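Local coordinates for protein vinylacetyl-CoA Delta-isomerase (Nitrosopumilus maritimus SCM1, PDB 6VJR) that probably interconverts 4-hydroxybutyryl-CoA, vinylacetyl-CoA and crotonyl-CoA as a dehydratase and isomerase that carries FAD, a [4Fe-4S] cluster and iron, at residues S112-Y125 with F270-R284. Residues are numbered along the deposited sequence; the frame is centred on the assembly and turned at random.
Sequences STTFEIDEKHGTDY and FMHGEYEFASMLVER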
ATOM      1  N   SER A 112     -18.757 -14.644  30.792  1.00 16.51           N
ATOM      2  CA  SER A 112     -17.811 -15.750  30.889  1.00 17.01           C
ATOM      3  C   SER A 112     -16.752 -15.508  31.967  1.00 15.75           C
ATOM      4  O   SER A 112     -16.359 -16.436  32.657  1.00 17.69           O
ATOM      5  CB  SER A 112     -17.165 -16.068  29.560  1.00 17.04           C
ATOM      6  OG  SER A 112     -16.330 -15.020  29.098  1.00 17.40           O
ATOM      7  N   THR A 113     -16.270 -14.273  32.105  1.00 16.50           N
ATOM      8  CA  THR A 113     -15.173 -13.990  33.019  1.00 16.71           C
ATOM      9  C   THR A 113     -15.640 -14.181  34.468  1.00 16.72           C
ATOM     10  O   THR A 113     -14.945 -14.801  35.270  1.00 17.77           O
ATOM     11  CB  THR A 113     -14.622 -12.592  32.786  1.00 17.26           C
ATOM     12  OG1 THR A 113     -14.196 -12.462  31.431  1.00 17.36           O
ATOM     13  CG2 THR A 113     -13.441 -12.361  33.711  1.00 17.42           C
ATOM     14  N   THR A 114     -16.810 -13.642  34.844  1.00 16.44           N
ATOM     15  CA  THR A 114     -17.310 -13.771  36.221  1.00 17.70           C
ATOM     16  C   THR A 114     -17.459 -15.242  36.609  1.00 17.02           C
ATOM     17  O   THR A 114     -17.184 -15.616  37.752  1.00 18.99           O
ATOM     18  CB  THR A 114     -18.624 -13.026  36.418  1.00 18.11           C
ATOM     19  OG1 THR A 114     -19.566 -13.448  35.438  1.00 18.25           O
ATOM     20  CG2 THR A 114     -18.431 -11.520  36.435  1.00 17.59           C
ATOM     21  N   PHE A 115     -17.945 -16.064  35.672  1.00 18.28           N
ATOM     22  CA  PHE A 115     -18.095 -17.488  35.893  1.00 19.05           C
ATOM     23  C   PHE A 115     -16.764 -18.119  36.302  1.00 18.68           C
ATOM     24  O   PHE A 115     -16.706 -18.921  37.247  1.00 22.75           O
ATOM     25  CB  PHE A 115     -18.689 -18.130  34.635  1.00 20.91           C
ATOM     26  CG  PHE A 115     -18.977 -19.612  34.801  1.00 20.63           C
ATOM     27  CD1 PHE A 115     -17.968 -20.550  34.659  1.00 21.60           C
ATOM     28  CD2 PHE A 115     -20.264 -20.067  35.041  1.00 24.62           C
ATOM     29  CE1 PHE A 115     -18.240 -21.891  34.733  1.00 23.95           C
ATOM     30  CE2 PHE A 115     -20.525 -21.418  35.148  1.00 24.83           C
ATOM     31  CZ  PHE A 115     -19.513 -22.325  34.997  1.00 24.95           C
ATOM     32  N   GLU A 116     -15.692 -17.713  35.602  1.00 17.85           N
ATOM     33  CA  GLU A 116     -14.381 -18.297  35.818  1.00 18.93           C
ATOM     34  C   GLU A 116     -13.750 -17.778  37.104  1.00 18.15           C
ATOM     35  O   GLU A 116     -13.077 -18.550  37.761  1.00 20.06           O
ATOM     36  CB  GLU A 116     -13.491 -18.163  34.591  1.00 20.16           C
ATOM     37  CG  GLU A 116     -14.016 -19.075  33.479  1.00 23.00           C
ATOM     38  CD  GLU A 116     -13.222 -19.140  32.187  1.00 25.24           C
ATOM     39  OE1 GLU A 116     -12.017 -19.454  32.314  1.00 29.03           O
ATOM     40  OE2 GLU A 116     -13.807 -18.947  31.090  1.00 27.01           O
ATOM     41  N   ILE A 117     -13.965 -16.512  37.480  1.00 18.87           N
ATOM     42  CA  ILE A 117     -13.502 -16.040  38.767  1.00 20.13           C
ATOM     43  C   ILE A 117     -14.101 -16.899  39.875  1.00 20.27           C
ATOM     44  O   ILE A 117     -13.377 -17.341  40.765  1.00 23.39           O
ATOM     45  CB  ILE A 117     -13.859 -14.564  38.992  1.00 18.50           C
ATOM     46  CG1 ILE A 117     -13.264 -13.655  37.921  1.00 18.54           C
ATOM     47  CG2 ILE A 117     -13.427 -14.154  40.392  1.00 19.19           C
ATOM     48  CD1 ILE A 117     -13.734 -12.219  37.968  1.00 18.79           C
ATOM     49  N   ASP A 118     -15.430 -17.115  39.814  1.00 20.44           N
ATOM     50  CA  ASP A 118     -16.164 -17.847  40.839  1.00 22.76           C
ATOM     51  C   ASP A 118     -15.690 -19.296  40.934  1.00 23.91           C
ATOM     52  O   ASP A 118     -15.582 -19.842  42.042  1.00 24.62           O
ATOM     53  CB  ASP A 118     -17.662 -17.808  40.594  1.00 21.94           C
ATOM     54  CG  ASP A 118     -18.323 -16.446  40.764  1.00 23.12           C
ATOM     55  OD1 ASP A 118     -17.636 -15.483  41.246  1.00 22.57           O
ATOM     56  OD2 ASP A 118     -19.528 -16.345  40.424  1.00 22.61           O
ATOM     57  N   GLU A 119     -15.436 -19.906  39.773  1.00 23.61           N
ATOM     58  CA  GLU A 119     -14.932 -21.274  39.692  1.00 24.94           C
ATOM     59  C   GLU A 119     -13.657 -21.410  40.526  1.00 25.14           C
ATOM     60  O   GLU A 119     -13.496 -22.386  41.236  1.00 26.93           O
ATOM     61  CB  GLU A 119     -14.796 -21.652  38.216  1.00 30.05           C
ATOM     62  CG  GLU A 119     -14.422 -23.094  37.912  1.00 36.35           C
ATOM     63  CD  GLU A 119     -14.359 -23.287  36.399  1.00 41.41           C
ATOM     64  OE1 GLU A 119     -13.776 -22.430  35.670  1.00 47.17           O
ATOM     65  OE2 GLU A 119     -14.940 -24.280  35.937  1.00 45.64           O
ATOM     66  N   LYS A 120     -12.762 -20.415  40.466  1.00 24.59           N
ATOM     67  CA  LYS A 120     -11.516 -20.480  41.210  1.00 24.80           C
ATOM     68  C   LYS A 120     -11.695 -20.049  42.672  1.00 24.84           C
ATOM     69  O   LYS A 120     -11.128 -20.674  43.570  1.00 27.75           O
ATOM     70  CB  LYS A 120     -10.464 -19.608  40.520  1.00 24.90           C
ATOM     71  CG  LYS A 120      -9.144 -19.605  41.255  1.00 25.68           C
ATOM     72  CD  LYS A 120      -8.063 -18.781  40.593  1.00 28.56           C
ATOM     73  CE  LYS A 120      -6.824 -18.771  41.451  1.00 32.07           C
ATOM     74  NZ  LYS A 120      -5.829 -17.878  40.837  1.00 33.87           N
ATOM     75  N   HIS A 121     -12.461 -18.973  42.910  1.00 24.45           N
ATOM     76  CA  HIS A 121     -12.429 -18.270  44.184  1.00 25.51           C
ATOM     77  C   HIS A 121     -13.624 -18.622  45.085  1.00 27.60           C
ATOM     78  O   HIS A 121     -13.625 -18.330  46.276  1.00 30.69           O
ATOM     79  CB  HIS A 121     -12.303 -16.770  43.952  1.00 25.39           C
ATOM     80  CG  HIS A 121     -10.959 -16.340  43.496  1.00 24.99           C
ATOM     81  ND1 HIS A 121      -9.932 -16.106  44.385  1.00 28.02           N
ATOM     82  CD2 HIS A 121     -10.460 -16.141  42.278  1.00 23.96           C
ATOM     83  CE1 HIS A 121      -8.843 -15.758  43.698  1.00 29.84           C
ATOM     84  NE2 HIS A 121      -9.141 -15.775  42.423  1.00 24.70           N
ATOM     85  N   GLY A 122     -14.667 -19.231  44.529  1.00 27.75           N
ATOM     86  CA  GLY A 122     -15.818 -19.547  45.349  1.00 28.84           C
ATOM     87  C   GLY A 122     -16.669 -18.307  45.649  1.00 28.95           C
ATOM     88  O   GLY A 122     -17.472 -18.340  46.569  1.00 30.49           O
ATOM     89  N   THR A 123     -16.532 -17.266  44.815  1.00 26.72           N
ATOM     90  CA  THR A 123     -17.273 -16.012  44.914  1.00 25.39           C
ATOM     91  C   THR A 123     -18.600 -16.138  44.162  1.00 25.30           C
ATOM     92  O   THR A 123     -18.921 -17.196  43.635  1.00 26.00           O
ATOM     93  CB  THR A 123     -16.366 -14.899  44.379  1.00 24.46           C
ATOM     94  OG1 THR A 123     -15.750 -15.396  43.195  1.00 25.00           O
ATOM     95  CG2 THR A 123     -15.218 -14.599  45.334  1.00 25.43           C
ATOM     96  N   ASP A 124     -19.413 -15.078  44.162  1.00 26.00           N
ATOM     97  CA  ASP A 124     -20.707 -15.123  43.489  1.00 28.70           C
ATOM     98  C   ASP A 124     -20.883 -13.924  42.565  1.00 24.89           C
ATOM     99  O   ASP A 124     -21.991 -13.428  42.380  1.00 23.59           O
ATOM    100  CB  ASP A 124     -21.880 -15.165  44.443  1.00 34.30           C
ATOM    101  CG  ASP A 124     -21.905 -14.020  45.436  1.00 37.92           C
ATOM    102  OD1 ASP A 124     -21.014 -13.178  45.338  1.00 41.47           O
ATOM    103  OD2 ASP A 124     -22.759 -14.028  46.342  1.00 48.09           O
ATOM    104  N   TYR A 125     -19.788 -13.525  41.920  1.00 22.34           N
ATOM    105  CA  TYR A 125     -19.826 -12.482  40.909  1.00 19.47           C
ATOM    106  C   TYR A 125     -20.755 -12.830  39.749  1.00 18.55           C
ATOM    107  O   TYR A 125     -21.405 -11.938  39.192  1.00 19.38           O
ATOM    108  CB  TYR A 125     -18.429 -12.147  40.403  1.00 19.08           C
ATOM    109  CG  TYR A 125     -17.453 -11.766  41.504  1.00 20.25           C
ATOM    110  CD1 TYR A 125     -17.664 -10.651  42.300  1.00 20.04           C
ATOM    111  CD2 TYR A 125     -16.261 -12.457  41.678  1.00 20.85           C
ATOM    112  CE1 TYR A 125     -16.777 -10.292  43.307  1.00 21.62           C
ATOM    113  CE2 TYR A 125     -15.372 -12.110  42.685  1.00 22.58           C
ATOM    114  CZ  TYR A 125     -15.607 -11.006  43.487  1.00 21.01           C
ATOM    115  OH  TYR A 125     -14.739 -10.693  44.498  1.00 22.70           O
ATOM    116  N   PHE A 270     -18.595  -6.922  40.403  1.00 17.99           N
ATOM    117  CA  PHE A 270     -18.402  -8.137  39.631  1.00 17.03           C
ATOM    118  C   PHE A 270     -16.950  -8.638  39.647  1.00 17.92           C
ATOM    119  O   PHE A 270     -16.640  -9.649  39.012  1.00 18.23           O
ATOM    120  CB  PHE A 270     -18.936  -7.954  38.213  1.00 17.62           C
ATOM    121  CG  PHE A 270     -20.332  -7.361  38.083  1.00 16.52           C
ATOM    122  CD1 PHE A 270     -21.361  -7.796  38.912  1.00 18.21           C
ATOM    123  CD2 PHE A 270     -20.610  -6.375  37.147  1.00 17.73           C
ATOM    124  CE1 PHE A 270     -22.624  -7.248  38.814  1.00 19.48           C
ATOM    125  CE2 PHE A 270     -21.886  -5.853  37.045  1.00 18.62           C
ATOM    126  CZ  PHE A 270     -22.888  -6.294  37.872  1.00 18.88           C
ATOM    127  N   MET A 271     -16.056  -7.927  40.330  1.00 18.39           N
ATOM    128  CA  MET A 271     -14.676  -8.328  40.556  1.00 17.92           C
ATOM    129  C   MET A 271     -14.183  -7.447  41.697  1.00 18.23           C
ATOM    130  O   MET A 271     -14.391  -6.234  41.670  1.00 17.45           O
ATOM    131  CB  MET A 271     -13.785  -8.085  39.326  1.00 18.42           C
ATOM    132  CG  MET A 271     -12.252  -8.335  39.545  1.00 19.22           C
ATOM    133  SD  MET A 271     -11.214  -7.731  38.216  1.00 21.64           S
ATOM    134  CE  MET A 271     -11.582  -9.014  37.012  1.00 23.01           C
ATOM    135  N   HIS A 272     -13.479  -8.054  42.640  1.00 18.51           N
ATOM    136  CA  HIS A 272     -13.016  -7.343  43.821  1.00 19.84           C
ATOM    137  C   HIS A 272     -11.693  -7.954  44.292  1.00 20.14           C
ATOM    138  O   HIS A 272     -11.691  -8.776  45.197  1.00 21.91           O
ATOM    139  CB  HIS A 272     -14.090  -7.388  44.914  1.00 21.39           C
ATOM    140  CG  HIS A 272     -13.676  -6.757  46.208  1.00 25.02           C
ATOM    141  ND1 HIS A 272     -13.007  -5.563  46.306  1.00 29.36           N
ATOM    142  CD2 HIS A 272     -13.785  -7.196  47.466  1.00 29.35           C
ATOM    143  CE1 HIS A 272     -12.776  -5.272  47.578  1.00 26.45           C
ATOM    144  NE2 HIS A 272     -13.212  -6.253  48.295  1.00 33.02           N
ATOM    145  N   GLY A 273     -10.588  -7.600  43.629  1.00 20.37           N
ATOM    146  CA  GLY A 273      -9.254  -7.984  44.055  1.00 20.36           C
ATOM    147  C   GLY A 273      -8.626  -9.174  43.327  1.00 20.36           C
ATOM    148  O   GLY A 273      -7.452  -9.473  43.573  1.00 21.51           O
ATOM    149  N   GLU A 274      -9.375  -9.872  42.457  1.00 21.03           N
ATOM    150  CA  GLU A 274      -8.860 -11.038  41.751  1.00 20.86           C
ATOM    151  C   GLU A 274      -8.117 -10.576  40.493  1.00 20.17           C
ATOM    152  O   GLU A 274      -8.570 -10.727  39.357  1.00 19.23           O
ATOM    153  CB  GLU A 274     -10.013 -11.980  41.434  1.00 21.04           C
ATOM    154  CG  GLU A 274     -10.786 -12.448  42.665  1.00 22.63           C
ATOM    155  CD  GLU A 274     -11.924 -11.558  43.126  1.00 23.32           C
ATOM    156  OE1 GLU A 274     -12.253 -10.552  42.441  1.00 23.31           O
ATOM    157  OE2 GLU A 274     -12.496 -11.903  44.210  1.00 24.82           O
ATOM    158  N   TYR A 275      -6.959  -9.978  40.744  1.00 18.87           N
ATOM    159  CA  TYR A 275      -6.178  -9.279  39.745  1.00 19.14           C
ATOM    160  C   TYR A 275      -5.786 -10.164  38.571  1.00 18.89           C
ATOM    161  O   TYR A 275      -5.590  -9.647  37.476  1.00 17.65           O
ATOM    162  CB  TYR A 275      -4.923  -8.711  40.413  1.00 20.66           C
ATOM    163  CG  TYR A 275      -4.013  -9.744  41.031  1.00 22.69           C
ATOM    164  CD1 TYR A 275      -2.994 -10.323  40.286  1.00 24.87           C
ATOM    165  CD2 TYR A 275      -4.168 -10.129  42.348  1.00 24.99           C
ATOM    166  CE1 TYR A 275      -2.165 -11.277  40.831  1.00 27.15           C
ATOM    167  CE2 TYR A 275      -3.336 -11.074  42.911  1.00 28.05           C
ATOM    168  CZ  TYR A 275      -2.347 -11.653  42.146  1.00 29.08           C
ATOM    169  OH  TYR A 275      -1.576 -12.577  42.771  1.00 36.94           O
ATOM    170  N   GLU A 276      -5.618 -11.463  38.825  1.00 18.82           N
ATOM    171  CA  GLU A 276      -5.197 -12.389  37.792  1.00 20.79           C
ATOM    172  C   GLU A 276      -6.244 -12.555  36.695  1.00 20.83           C
ATOM    173  O   GLU A 276      -5.909 -13.121  35.652  1.00 23.88           O
ATOM    174  CB  GLU A 276      -4.783 -13.736  38.383  1.00 21.41           C
ATOM    175  CG  GLU A 276      -5.931 -14.596  38.886  1.00 22.26           C
ATOM    176  CD  GLU A 276      -6.492 -14.365  40.286  1.00 24.59           C
ATOM    177  OE1 GLU A 276      -7.040 -15.381  40.792  1.00 27.81           O
ATOM    178  OE2 GLU A 276      -6.414 -13.230  40.860  1.00 27.12           O
ATOM    179  N   PHE A 277      -7.491 -12.081  36.910  1.00 19.48           N
ATOM    180  CA  PHE A 277      -8.528 -12.201  35.895  1.00 18.95           C
ATOM    181  C   PHE A 277      -8.702 -10.924  35.093  1.00 17.92           C
ATOM    182  O   PHE A 277      -9.503 -10.911  34.161  1.00 18.10           O
ATOM    183  CB  PHE A 277      -9.876 -12.632  36.490  1.00 18.97           C
ATOM    184  CG  PHE A 277      -9.879 -14.092  36.890  1.00 18.58           C
ATOM    185  CD1 PHE A 277     -10.264 -15.056  35.972  1.00 20.31           C
ATOM    186  CD2 PHE A 277      -9.508 -14.496  38.175  1.00 20.85           C
ATOM    187  CE1 PHE A 277     -10.299 -16.394  36.341  1.00 20.96           C
ATOM    188  CE2 PHE A 277      -9.532 -15.836  38.532  1.00 21.53           C
ATOM    189  CZ  PHE A 277      -9.910 -16.775  37.616  1.00 21.32           C
ATOM    190  N   ALA A 278      -7.958  -9.874  35.422  1.00 17.85           N
ATOM    191  CA  ALA A 278      -8.065  -8.653  34.636  1.00 17.86           C
ATOM    192  C   ALA A 278      -7.706  -8.889  33.168  1.00 17.52           C
ATOM    193  O   ALA A 278      -8.411  -8.407  32.274  1.00 16.20           O
ATOM    194  CB  ALA A 278      -7.238  -7.528  35.210  1.00 17.75           C
ATOM    195  N   SER A 279      -6.629  -9.638  32.911  0.53 18.69           N
ATOM    196  CA  SER A 279      -6.191  -9.881  31.543  0.53 20.04           C
ATOM    197  C   SER A 279      -7.252 -10.689  30.791  0.53 18.19           C
ATOM    198  O   SER A 279      -7.525 -10.412  29.633  0.53 18.88           O
ATOM    199  CB  SER A 279      -4.836 -10.544  31.510  0.53 22.25           C
ATOM    200  OG  SER A 279      -4.896 -11.792  32.180  0.53 26.41           O
ATOM    201  N   MET A 280      -7.918 -11.635  31.467  1.00 17.96           N
ATOM    202  CA  MET A 280      -8.989 -12.403  30.822  1.00 17.50           C
ATOM    203  C   MET A 280     -10.136 -11.486  30.358  1.00 16.95           C
ATOM    204  O   MET A 280     -10.635 -11.576  29.220  1.00 15.25           O
ATOM    205  CB  MET A 280      -9.542 -13.466  31.770  1.00 20.23           C
ATOM    206  CG  MET A 280     -10.665 -14.261  31.188  1.00 20.28           C
ATOM    207  SD  MET A 280     -11.386 -15.487  32.304  1.00 22.30           S
ATOM    208  CE  MET A 280     -10.046 -16.677  32.462  1.00 23.83           C
ATOM    209  N   LEU A 281     -10.531 -10.558  31.240  1.00 15.51           N
ATOM    210  CA  LEU A 281     -11.638  -9.672  30.928  1.00 15.57           C
ATOM    211  C   LEU A 281     -11.239  -8.782  29.755  1.00 14.40           C
ATOM    212  O   LEU A 281     -12.032  -8.563  28.852  1.00 16.02           O
ATOM    213  CB  LEU A 281     -12.048  -8.838  32.131  1.00 17.34           C
ATOM    214  CG  LEU A 281     -13.178  -7.848  31.867  1.00 17.89           C
ATOM    215  CD1 LEU A 281     -14.427  -8.590  31.406  1.00 20.69           C
ATOM    216  CD2 LEU A 281     -13.412  -7.058  33.150  1.00 19.56           C
ATOM    217  N   VAL A 282     -10.049  -8.190  29.806  1.00 14.57           N
ATOM    218  CA  VAL A 282      -9.632  -7.320  28.696  1.00 15.68           C
ATOM    219  C   VAL A 282      -9.563  -8.078  27.365  1.00 13.62           C
ATOM    220  O   VAL A 282      -9.996  -7.592  26.321  1.00 14.18           O
ATOM    221  CB  VAL A 282      -8.291  -6.673  29.029  1.00 17.13           C
ATOM    222  CG1 VAL A 282      -7.718  -5.887  27.874  1.00 18.65           C
ATOM    223  CG2 VAL A 282      -8.357  -5.786  30.266  1.00 18.02           C
ATOM    224  N   GLU A 283      -8.969  -9.278  27.411  1.00 13.88           N
ATOM    225  CA  GLU A 283      -8.858 -10.136  26.240  1.00 14.83           C
ATOM    226  C   GLU A 283     -10.220 -10.420  25.631  1.00 13.86           C
ATOM    227  O   GLU A 283     -10.403 -10.324  24.428  1.00 14.21           O
ATOM    228  CB  GLU A 283      -8.154 -11.443  26.578  1.00 18.56           C
ATOM    229  CG  GLU A 283      -7.945 -12.361  25.385  1.00 23.06           C
ATOM    230  CD  GLU A 283      -6.983 -13.518  25.672  1.00 31.95           C
ATOM    231  OE1 GLU A 283      -6.198 -13.918  24.797  1.00 40.45           O
ATOM    232  OE2 GLU A 283      -6.956 -14.000  26.805  1.00 42.56           O
ATOM    233  N   ARG A 284     -11.173 -10.830  26.470  1.00 13.91           N
ATOM    234  CA  ARG A 284     -12.466 -11.172  25.934  1.00 14.43           C
ATOM    235  C   ARG A 284     -13.298  -9.984  25.485  1.00 12.58           C
ATOM    236  O   ARG A 284     -13.961 -10.067  24.452  1.00 13.88           O
ATOM    237  CB  ARG A 284     -13.182 -12.075  26.926  1.00 15.68           C
ATOM    238  CG  ARG A 284     -12.450 -13.382  27.168  1.00 17.16           C
ATOM    239  CD  ARG A 284     -13.252 -14.332  27.988  1.00 18.60           C
ATOM    240  NE  ARG A 284     -12.431 -15.514  28.225  1.00 19.47           N
ATOM    241  CZ  ARG A 284     -12.732 -16.482  29.039  1.00 20.03           C
ATOM    242  NH1 ARG A 284     -13.889 -16.466  29.649  1.00 20.15           N
ATOM    243  NH2 ARG A 284     -11.884 -17.475  29.214  1.00 23.07           N
TER
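Arg284 turns its CG opposite the carbonyl carbon (chi1 -62°) and then runs fully extended to NE, which carries its guanidinium across the Glu116 side chain at about a right angle; Glu274, by contrast, bends at chi2 and curls its carboxylate toward Tyr125. NH1 and NH2 of Arg284 approach end-on and both close on the single oxygen OE2 of Glu116 in a salt bridge, with NH1 at 2.9 Å. That oxygen lies in the guanidinium plane yet is met from above its own carboxylate plane, the two planes being 51° apart. NH1 also donates to Ser112 OG, while Met280 SD sits over one guanidinium face and its CE touches Glu116 OE1. Replacing Arg284 with alanine is likely to strip Glu116 of its cationic mate, set that carboxylate free to turn, and remove the donor to Ser112 OG. Here the end of helix 101-121, in the 4-hydroxyphenylacetate 3-hydroxylase N-terminal family region, packs nearly antiparallel (161°) against the start of helix 278-292, their axes 9.8 Å apart. The latter opens the C-terminal region, of the acyl-CoA dehydrogenase clan, and carries the iron ligand His289. Between them Phe277 offers a ring face to Ile117, whose CG1 makes a CH-pi contact 3.9 Å from the centroid, and Ile117 CD1 reaches Met271 CE. At the exposed end, Glu276 OE1 takes a salt bridge from Lys120 NZ and, on the opposite face of its carboxylate, a 2.7 Å hydrogen bond from His121 NE2. Glu274 CG covers the imidazole nearly over its centre. Deeper in, the Tyr125 hydroxyl donates to the syn lone pair of Glu274 OE2 at 2.6 Å, and the backbone N of His272 holds OE1, fixing the carboxylate at both oxygens. Met271 CA, part of the classic beta bulge in which Phe270 and Met271 both face Val214, lies over one face of the phenol ring.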